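Local coordinates for protein NAD-dependent dehydrogenase (PDB 4Z0P) that reduces glyoxylate and hydroxypyruvate with NADPH as cofactor, as a member of the D-isomer specific 2-hydroxyacid dehydrogenase family, at residues D195-L201 against P228-G234; T142-M146 against F190-T194; Q110-H114 against G254-L258. All blocks are in the same frame, centred on the assembly; numbering follows the deposited sequence.

Contact 1 of 3, residues D195-L201 against P228-G234; sequences DFLVGLL and PVFINAG. With NDP (NADPH dihydro-nicotinamide-adenine-dinucleotide phosphate), chain H.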
loop_
_atom_site.group_PDB
_atom_site.type_symbol
_atom_site.label_atom_id
_atom_site.label_comp_id
_atom_site.label_asym_id
_atom_site.label_seq_id
_atom_site.Cartn_x
_atom_site.Cartn_y
_atom_site.Cartn_z
ATOM N N ASP A 195 16.447 -2.175 6.045
ATOM C CA ASP A 195 15.456 -2.287 7.118
ATOM C C ASP A 195 14.338 -3.272 6.805
ATOM O O ASP A 195 13.927 -4.043 7.669
ATOM C CB ASP A 195 14.816 -0.917 7.410
ATOM C CG ASP A 195 15.831 0.162 7.766
ATOM O OD1 ASP A 195 16.677 -0.094 8.661
ATOM O OD2 ASP A 195 15.794 1.287 7.154
ATOM N N PHE A 196 13.782 -3.184 5.601
ATOM C CA PHE A 196 12.760 -4.121 5.117
ATOM C C PHE A 196 13.379 -4.903 3.969
ATOM O O PHE A 196 13.636 -4.338 2.909
ATOM C CB PHE A 196 11.519 -3.410 4.546
ATOM C CG PHE A 196 10.648 -2.657 5.540
ATOM C CD1 PHE A 196 10.941 -2.542 6.896
ATOM C CD2 PHE A 196 9.508 -2.007 5.057
ATOM C CE1 PHE A 196 10.095 -1.826 7.749
ATOM C CE2 PHE A 196 8.676 -1.278 5.905
ATOM C CZ PHE A 196 8.974 -1.187 7.244
ATOM N N LEU A 197 13.578 -6.209 4.172
ATOM C CA LEU A 197 14.124 -7.084 3.144
ATOM C C LEU A 197 12.999 -7.708 2.353
ATOM O O LEU A 197 12.136 -8.359 2.941
ATOM C CB LEU A 197 14.962 -8.190 3.787
ATOM C CG LEU A 197 15.597 -9.190 2.803
ATOM C CD1 LEU A 197 16.575 -8.500 1.884
ATOM C CD2 LEU A 197 16.299 -10.301 3.554
ATOM N N VAL A 198 13.034 -7.554 1.031
ATOM C CA VAL A 198 12.036 -8.127 0.126
ATOM C C VAL A 198 12.710 -9.157 -0.763
ATOM O O VAL A 198 13.654 -8.835 -1.493
ATOM C CB VAL A 198 11.396 -7.062 -0.774
ATOM C CG1 VAL A 198 10.449 -7.681 -1.806
ATOM C CG2 VAL A 198 10.605 -6.069 0.083
ATOM N N GLY A 199 12.210 -10.387 -0.715
ATOM C CA GLY A 199 12.681 -11.459 -1.578
ATOM C C GLY A 199 11.822 -11.622 -2.839
ATOM O O GLY A 199 10.638 -11.944 -2.757
ATOM N N LEU A 200 12.448 -11.422 -3.990
ATOM C CA LEU A 200 11.861 -11.665 -5.311
ATOM C C LEU A 200 12.840 -12.448 -6.193
ATOM O O LEU A 200 13.046 -12.128 -7.353
ATOM C CB LEU A 200 11.467 -10.360 -5.961
ATOM C CG LEU A 200 10.200 -9.742 -5.341
ATOM C CD1 LEU A 200 10.020 -8.309 -5.828
ATOM C CD2 LEU A 200 8.972 -10.569 -5.637
ATOM N N LEU A 201 13.418 -13.479 -5.601
ATOM C CA LEU A 201 14.338 -14.398 -6.285
ATOM C C LEU A 201 13.580 -15.641 -6.749
ATOM O O LEU A 201 12.638 -16.082 -6.095
ATOM C CB LEU A 201 15.431 -14.873 -5.330
ATOM C CG LEU A 201 16.508 -13.874 -4.884
ATOM C CD1 LEU A 201 17.286 -14.427 -3.705
ATOM C CD2 LEU A 201 17.422 -13.524 -6.048
ATOM N N PRO A 228 14.762 -5.287 11.829
ATOM C CA PRO A 228 14.335 -5.434 10.439
ATOM C C PRO A 228 13.077 -6.301 10.270
ATOM O O PRO A 228 12.693 -7.054 11.169
ATOM C CB PRO A 228 15.554 -6.126 9.803
ATOM C CG PRO A 228 16.105 -6.971 10.919
ATOM C CD PRO A 228 15.930 -6.129 12.134
ATOM N N VAL A 229 12.486 -6.204 9.083
ATOM C CA VAL A 229 11.363 -7.009 8.617
ATOM C C VAL A 229 11.756 -7.834 7.400
ATOM O O VAL A 229 12.527 -7.379 6.554
ATOM C CB VAL A 229 10.195 -6.060 8.245
ATOM C CG1 VAL A 229 9.032 -6.779 7.592
ATOM C CG2 VAL A 229 9.733 -5.367 9.522
ATOM N N PHE A 230 11.210 -9.047 7.309
ATOM C CA PHE A 230 11.441 -9.944 6.179
ATOM C C PHE A 230 10.155 -10.168 5.402
ATOM O O PHE A 230 9.137 -10.603 5.965
ATOM C CB PHE A 230 11.958 -11.295 6.666
ATOM C CG PHE A 230 12.165 -12.303 5.570
ATOM C CD1 PHE A 230 12.923 -11.989 4.439
ATOM C CD2 PHE A 230 11.641 -13.578 5.666
ATOM C CE1 PHE A 230 13.146 -12.930 3.433
ATOM C CE2 PHE A 230 11.861 -14.524 4.661
ATOM C CZ PHE A 230 12.615 -14.201 3.544
ATOM N N ILE A 231 10.222 -9.922 4.096
ATOM C CA ILE A 231 9.057 -10.035 3.212
ATOM C C ILE A 231 9.457 -10.933 2.059
ATOM O O ILE A 231 10.442 -10.635 1.346
ATOM C CB ILE A 231 8.668 -8.650 2.678
ATOM C CG1 ILE A 231 8.193 -7.750 3.824
ATOM C CG2 ILE A 231 7.633 -8.742 1.545
ATOM C CD1 ILE A 231 8.271 -6.287 3.456
ATOM N N ASN A 232 8.785 -12.074 1.907
ATOM C CA ASN A 232 9.131 -12.985 0.809
ATOM C C ASN A 232 7.959 -13.351 -0.071
ATOM O O ASN A 232 6.947 -13.867 0.411
ATOM C CB ASN A 232 9.784 -14.270 1.326
ATOM C CG ASN A 232 10.423 -15.115 0.210
ATOM O OD1 ASN A 232 10.674 -14.650 -0.908
ATOM N ND2 ASN A 232 10.718 -16.350 0.534
ATOM N N ALA A 233 8.093 -13.075 -1.360
ATOM C CA ALA A 233 7.127 -13.537 -2.358
ATOM C C ALA A 233 7.793 -14.211 -3.541
ATOM O O ALA A 233 7.176 -14.329 -4.617
ATOM C CB ALA A 233 6.243 -12.390 -2.836
ATOM N N GLY A 234 9.013 -14.698 -3.335
ATOM C CA GLY A 234 9.713 -15.474 -4.349
ATOM C C GLY A 234 9.288 -16.924 -4.289
ATOM O O GLY A 234 8.255 -17.318 -4.870
HETATM P PA NDP H . 13.611 -12.719 -13.293
HETATM O O1A NDP H . 14.299 -13.907 -13.947
HETATM O O2A NDP H . 13.230 -11.575 -14.172
HETATM O O5B NDP H . 14.602 -12.196 -12.174
HETATM C C5B NDP H . 15.323 -13.037 -11.298
HETATM C C4B NDP H . 16.329 -12.193 -10.564
HETATM O O4B NDP H . 16.924 -13.024 -9.570
HETATM C C3B NDP H . 17.469 -11.674 -11.438
HETATM O O3B NDP H . 17.806 -10.370 -10.978
HETATM C C2B NDP H . 18.590 -12.650 -11.152
HETATM O O2B NDP H . 19.894 -12.126 -11.311
HETATM C C1B NDP H . 18.331 -12.918 -9.693
HETATM N N9A NDP H . 19.010 -14.159 -9.281
HETATM C C8A NDP H . 18.771 -15.437 -9.636
HETATM N N7A NDP H . 19.580 -16.303 -9.070
HETATM C C5A NDP H . 20.397 -15.530 -8.295
HETATM C C6A NDP H . 21.488 -15.830 -7.454
HETATM N N6A NDP H . 21.922 -17.094 -7.244
HETATM N N1A NDP H . 22.110 -14.803 -6.810
HETATM C C2A NDP H . 21.675 -13.551 -7.018
HETATM N N3A NDP H . 20.665 -13.149 -7.796
HETATM C C4A NDP H . 20.055 -14.200 -8.404
HETATM O O3 NDP H . 12.363 -13.370 -12.502
HETATM P PN NDP H . 11.028 -12.522 -12.135
HETATM O O1N NDP H . 11.399 -11.215 -11.521
HETATM O O2N NDP H . 10.075 -12.540 -13.276
HETATM O O5D NDP H . 10.417 -13.535 -11.070
HETATM C C5D NDP H . 11.124 -13.790 -9.872
HETATM C C4D NDP H . 10.492 -14.944 -9.109
HETATM O O4D NDP H . 9.294 -14.515 -8.458
HETATM C C3D NDP H . 10.019 -16.133 -9.934
HETATM O O3D NDP H . 11.125 -16.991 -10.276
HETATM C C2D NDP H . 9.000 -16.837 -9.060
HETATM O O2D NDP H . 9.638 -17.843 -8.252
HETATM C C1D NDP H . 8.535 -15.673 -8.148
HETATM N N1N NDP H . 7.111 -15.366 -8.302
HETATM C C2N NDP H . 6.227 -15.525 -7.241
HETATM C C3N NDP H . 4.903 -15.226 -7.358
HETATM C C7N NDP H . 3.955 -15.240 -6.196
HETATM O O7N NDP H . 2.732 -15.226 -6.443
HETATM N N7N NDP H . 4.418 -15.286 -4.966
HETATM C C4N NDP H . 4.375 -14.777 -8.670
HETATM C C5N NDP H . 5.384 -14.655 -9.751
HETATM C C6N NDP H . 6.663 -14.912 -9.551
HETATM P P2B NDP H . 20.514 -11.864 -12.774
HETATM O O1X NDP H . 19.764 -10.656 -13.274
HETATM O O2X NDP H . 21.967 -11.572 -12.445
HETATM O O3X NDP H . 20.292 -13.096 -13.569
HETATM O O HOH W 1 12.777 -14.532 -2.829
#
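This is a pairing of two parallel strands, 196-199 and 229-232, inside the seven-stranded Rossmann-type sheet of the cofactor-binding domain. The strand axes approach to 4.6 Å and lie 15° apart. Five backbone hydrogen bonds form the parallel ladder. V229 N donates to D195 O (3.0 Å), and L197 N to V229 O (2.9 Å). I231 N donates to L197 O (2.7 Å), and G199 N to I231 O (2.7 Å). A233 N to G199 O (3.1 Å) closes the series.

Side chains alternate between the two faces. F196, V198, V229 and I231 share one face, where F196 CD1 lies 3.8 Å from V229 CB. On the other, L197 CD2 meets F230 CD1 at 3.9 Å. A CB on G199 would clash with N232 OD1. N232 OD1 accepts from G234 N at 2.9 Å, which makes an Asx turn. A water also bridges N232 OD1 and L201 N. N232 ND2 is hydrogen-bonded to Q239 OE1.

The C-terminal ends of both strands open onto NADPH. A233 O accepts a hydrogen bond from the carboxamide N7N of NDP at 2.9 Å. L201 CD2 packs 3.6 Å from O4B of the adenosine ribose.

Strand 142-146 flanks 196-199, and strand 255-258 flanks 229-232. Helix 97-115 packs on the face of F196 and I231 through H114 and W106.

Contact 2 of 3, residues T142-M146 against F190-T194; sequences TVGIM and FLGRT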
loop_
_atom_site.group_PDB
_atom_site.type_symbol
_atom_site.label_atom_id
_atom_site.label_comp_id
_atom_site.label_asym_id
_atom_site.label_seq_id
_atom_site.Cartn_x
_atom_site.Cartn_y
_atom_site.Cartn_z
ATOM N N THR A 142 14.782 2.013 4.591
ATOM C CA THR A 142 15.425 1.466 3.399
ATOM C C THR A 142 14.854 0.083 3.120
ATOM O O THR A 142 14.954 -0.833 3.961
ATOM C CB THR A 142 16.953 1.399 3.552
ATOM O OG1 THR A 142 17.467 2.738 3.665
ATOM C CG2 THR A 142 17.565 0.754 2.327
ATOM N N VAL A 143 14.228 -0.048 1.962
ATOM C CA VAL A 143 13.756 -1.352 1.461
ATOM C C VAL A 143 14.847 -1.908 0.572
ATOM O O VAL A 143 15.307 -1.237 -0.367
ATOM C CB VAL A 143 12.448 -1.243 0.665
ATOM C CG1 VAL A 143 11.984 -2.625 0.201
ATOM C CG2 VAL A 143 11.360 -0.555 1.493
ATOM N N GLY A 144 15.265 -3.124 0.868
ATOM C CA GLY A 144 16.300 -3.786 0.089
ATOM C C GLY A 144 15.678 -4.977 -0.605
ATOM O O GLY A 144 15.136 -5.843 0.067
ATOM N N ILE A 145 15.765 -5.027 -1.933
ATOM C CA ILE A 145 15.143 -6.094 -2.705
ATOM C C ILE A 145 16.203 -7.029 -3.240
ATOM O O ILE A 145 17.124 -6.586 -3.935
ATOM C CB ILE A 145 14.314 -5.533 -3.875
ATOM C CG1 ILE A 145 13.199 -4.623 -3.335
ATOM C CG2 ILE A 145 13.715 -6.682 -4.685
ATOM C CD1 ILE A 145 12.581 -3.749 -4.389
ATOM N N MET A 146 16.098 -8.314 -2.865
ATOM C CA MET A 146 16.940 -9.372 -3.424
ATOM C C MET A 146 16.205 -9.989 -4.619
ATOM O O MET A 146 15.145 -10.605 -4.461
ATOM C CB MET A 146 17.301 -10.409 -2.380
ATOM C CG MET A 146 18.297 -9.881 -1.363
ATOM S SD MET A 146 18.655 -10.923 0.049
ATOM C CE MET A 146 19.467 -12.290 -0.718
ATOM N N PHE A 190 24.866 -4.499 1.307
ATOM C CA PHE A 190 23.439 -4.353 1.034
ATOM C C PHE A 190 22.575 -4.712 2.248
ATOM O O PHE A 190 21.714 -3.930 2.635
ATOM C CB PHE A 190 23.072 -5.159 -0.230
ATOM C CG PHE A 190 21.614 -5.515 -0.356
ATOM C CD1 PHE A 190 21.131 -6.677 0.211
ATOM C CD2 PHE A 190 20.741 -4.735 -1.106
ATOM C CE1 PHE A 190 19.784 -7.014 0.092
ATOM C CE2 PHE A 190 19.402 -5.091 -1.247
ATOM C CZ PHE A 190 18.925 -6.228 -0.639
ATOM N N LEU A 191 22.825 -5.862 2.864
ATOM C CA LEU A 191 22.037 -6.291 4.035
ATOM C C LEU A 191 22.156 -5.301 5.184
ATOM O O LEU A 191 21.153 -4.960 5.812
ATOM C CB LEU A 191 22.478 -7.678 4.506
ATOM C CG LEU A 191 22.195 -8.826 3.542
ATOM C CD1 LEU A 191 22.937 -10.077 3.987
ATOM C CD2 LEU A 191 20.698 -9.113 3.424
ATOM N N GLY A 192 23.370 -4.812 5.446
ATOM C CA GLY A 192 23.600 -3.904 6.558
ATOM C C GLY A 192 22.887 -2.568 6.447
ATOM O O GLY A 192 22.692 -1.893 7.452
ATOM N N ARG A 193 22.481 -2.197 5.233
ATOM C CA ARG A 193 21.687 -0.990 4.986
ATOM C C ARG A 193 20.174 -1.229 4.976
ATOM O O ARG A 193 19.415 -0.262 4.978
ATOM C CB ARG A 193 22.034 -0.410 3.622
ATOM C CG ARG A 193 23.426 0.160 3.528
ATOM C CD ARG A 193 23.637 0.740 2.141
ATOM N NE ARG A 193 22.751 1.872 1.883
ATOM C CZ ARG A 193 22.626 2.495 0.711
ATOM N NH1 ARG A 193 23.301 2.090 -0.357
ATOM N NH2 ARG A 193 21.808 3.527 0.596
ATOM N N THR A 194 19.739 -2.488 4.987
ATOM C CA THR A 194 18.361 -2.824 4.709
ATOM C C THR A 194 17.540 -2.934 5.981
ATOM O O THR A 194 17.876 -3.700 6.859
ATOM C CB THR A 194 18.278 -4.134 3.903
ATOM O OG1 THR A 194 18.866 -3.895 2.620
ATOM C CG2 THR A 194 16.823 -4.574 3.727
HETATM O O HOH W 2 20.013 3.417 2.956
#
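Strand 142-146 packs here against the C-terminal end of helix 187-193 and the turn that leads into strand 196-199, in the Rossmann-type domain. The F190 side chain has chi1 near 160° (t) and reaches the strand backbone at G144 and I145. F190 CZ lies 3.5 Å from G144 C and 3.6 Å from I145 N, with that nitrogen at the ring edge. A CB on G144 would clash with F190 CZ and T194 OG1, so the absence of a side chain allows this close approach.

With chi1 m and chi2 t, M146 extends along the F190 ring. M146 CG lies 3.5 Å from F190 CE1, and M146 SD sits 5.3 Å from the F190 centroid in an oblique Met-aromatic contact. M146 SD also lies 4.3 Å from L191 CD2. The m rotamer of T194 sets T194 OG1 to donate to F190 O at 2.8 Å and T194 CG2 to pack 3.6 Å from G144 N.

At the other end, T142 CB lies 3.3 Å from R193 O. One water is hydrogen-bonded to T142 OG1 (2.7 Å) and R193 NH2 (3.0 Å). R193 NH1 turns to E180 and Y182.

The contact is therefore mainly apolar. The F190 ring and T194 methyl fill the space beside G144, and M146 lies along the ring further on. The polar link between the segments, through water, lies at the partly exposed T142 end.

Contact 3 of 3, residues Q110-H114 against G254-L258; sequences QCLLH and GGASL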
loop_
_atom_site.group_PDB
_atom_site.type_symbol
_atom_site.label_atom_id
_atom_site.label_comp_id
_atom_site.label_asym_id
_atom_site.label_seq_id
_atom_site.Cartn_x
_atom_site.Cartn_y
_atom_site.Cartn_z
ATOM N N GLN A 110 2.729 -4.766 1.622
ATOM C CA GLN A 110 3.482 -5.243 2.788
ATOM C C GLN A 110 4.363 -4.141 3.353
ATOM O O GLN A 110 4.466 -3.973 4.569
ATOM C CB GLN A 110 4.385 -6.421 2.451
ATOM C CG GLN A 110 3.708 -7.595 1.783
ATOM C CD GLN A 110 2.370 -7.946 2.368
ATOM O OE1 GLN A 110 2.221 -8.098 3.587
ATOM N NE2 GLN A 110 1.367 -8.079 1.501
ATOM N N CYS A 111 5.057 -3.418 2.477
ATOM C CA CYS A 111 5.936 -2.350 2.980
ATOM C C CYS A 111 5.115 -1.283 3.742
ATOM O O CYS A 111 5.580 -0.759 4.751
ATOM C CB CYS A 111 6.753 -1.720 1.852
ATOM S SG CYS A 111 7.997 -2.892 1.200
ATOM N N LEU A 112 3.916 -0.949 3.260
ATOM C CA LEU A 112 3.067 -0.002 3.967
ATOM C C LEU A 112 2.505 -0.550 5.268
ATOM O O LEU A 112 2.495 0.176 6.296
ATOM C CB LEU A 112 1.963 0.532 3.064
ATOM C CG LEU A 112 2.432 1.402 1.902
ATOM C CD1 LEU A 112 1.279 1.695 0.944
ATOM C CD2 LEU A 112 3.106 2.687 2.360
ATOM N N LEU A 113 2.080 -1.810 5.264
ATOM C CA LEU A 113 1.563 -2.446 6.493
ATOM C C LEU A 113 2.613 -2.409 7.593
ATOM O O LEU A 113 2.306 -2.101 8.747
ATOM C CB LEU A 113 1.147 -3.888 6.223
ATOM C CG LEU A 113 -0.176 -4.148 5.480
ATOM C CD1 LEU A 113 -0.238 -5.628 5.127
ATOM C CD2 LEU A 113 -1.323 -3.775 6.387
ATOM N N HIS A 114 3.858 -2.731 7.250
ATOM C CA HIS A 114 4.939 -2.682 8.241
ATOM C C HIS A 114 5.333 -1.249 8.619
ATOM O O HIS A 114 5.444 -0.926 9.805
ATOM C CB HIS A 114 6.122 -3.511 7.766
ATOM C CG HIS A 114 5.824 -4.973 7.759
ATOM N ND1 HIS A 114 5.713 -5.735 8.905
ATOM C CD2 HIS A 114 5.613 -5.818 6.731
ATOM C CE1 HIS A 114 5.446 -6.985 8.578
ATOM N NE2 HIS A 114 5.382 -7.062 7.264
ATOM N N GLY A 254 11.603 -8.154 13.428
ATOM C CA GLY A 254 10.502 -7.442 14.075
ATOM C C GLY A 254 9.153 -7.866 13.523
ATOM O O GLY A 254 8.111 -7.671 14.167
ATOM N N GLY A 255 9.164 -8.440 12.328
ATOM C CA GLY A 255 7.952 -8.910 11.683
ATOM C C GLY A 255 8.256 -9.510 10.342
ATOM O O GLY A 255 9.398 -9.476 9.867
ATOM N N ALA A 256 7.219 -10.061 9.707
ATOM C CA ALA A 256 7.389 -10.667 8.396
ATOM C C ALA A 256 6.095 -10.667 7.595
ATOM O O ALA A 256 5.013 -10.615 8.173
ATOM C CB ALA A 256 7.905 -12.094 8.532
ATOM N N SER A 257 6.238 -10.687 6.272
ATOM C CA SER A 257 5.131 -10.984 5.350
ATOM C C SER A 257 5.572 -12.153 4.497
ATOM O O SER A 257 6.568 -12.050 3.766
ATOM C CB SER A 257 4.820 -9.794 4.447
ATOM O OG SER A 257 4.297 -8.696 5.209
ATOM N N LEU A 258 4.850 -13.264 4.603
ATOM C CA LEU A 258 5.196 -14.474 3.850
ATOM C C LEU A 258 4.035 -14.855 2.956
ATOM O O LEU A 258 2.926 -15.133 3.446
ATOM C CB LEU A 258 5.546 -15.638 4.793
ATOM C CG LEU A 258 6.706 -15.336 5.772
ATOM C CD1 LEU A 258 6.861 -16.472 6.773
ATOM C CD2 LEU A 258 8.013 -15.103 5.005
#
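The hydroxyl of S257 links helix 97-115 to strand 255-258 through two hydrogen bonds. S257 OG donates to Q110 OE1 at 2.7 Å and accepts from H114 NE2 at 2.8 Å. This is helix-on-sheet packing in the Rossmann-type fold of the cofactor-binding domain. The helix and strand run nearly antiparallel, at 156°, with their axes 9.4 Å apart.

Q110 and H114 are one helical turn apart, and H114 N donates to Q110 O at 3.0 Å. The CA-to-CB bonds of Q110 and H114 point toward the strand, and that of S257 points back toward the helix. One serine can therefore meet both side chains. Q110 NE2 has its own partner in W106 O.

The packing around this polar centre is small, with 175 Å² buried in all. The H114 ring presents its edge to S257 OG and A256 O. A CB on G255 would be tight against H114 CE1. Y279, on the neighbouring strand 278-280, meets H114 edge-to-face and also touches Q110 and S257.

L112 and L113 lie at the subunit interface. L112 packs on M108 of the second subunit, and L113 on L113 of that subunit. The same stretch of helix thus contacts both its own sheet and the partner chain. On the sheet side, H114 CE1 lies 3.7 Å from A256 O.

All three contacts belong to one seven-stranded parallel sheet and are largely buried. Contact 1 joins two central strands, and its touching residues are all buried. Contacts 2 and 3 each include a partly exposed margin. Contact 2 lies on the side of strand 142-146, the neighbour of 196-199. Contact 3 lies on the side of strand 255-258, the neighbour of 229-232. Probable backbone hydrogen bonds join contact 1 to both: M146 N with V198 O (2.9 Å), and N232 N with S257 O (2.9 Å). The chemistry differs. Contact 1 is a backbone ladder that ends at NADPH, contact 2 is mainly apolar, and contact 3 is a side-chain hydrogen-bond network near the dimer interface.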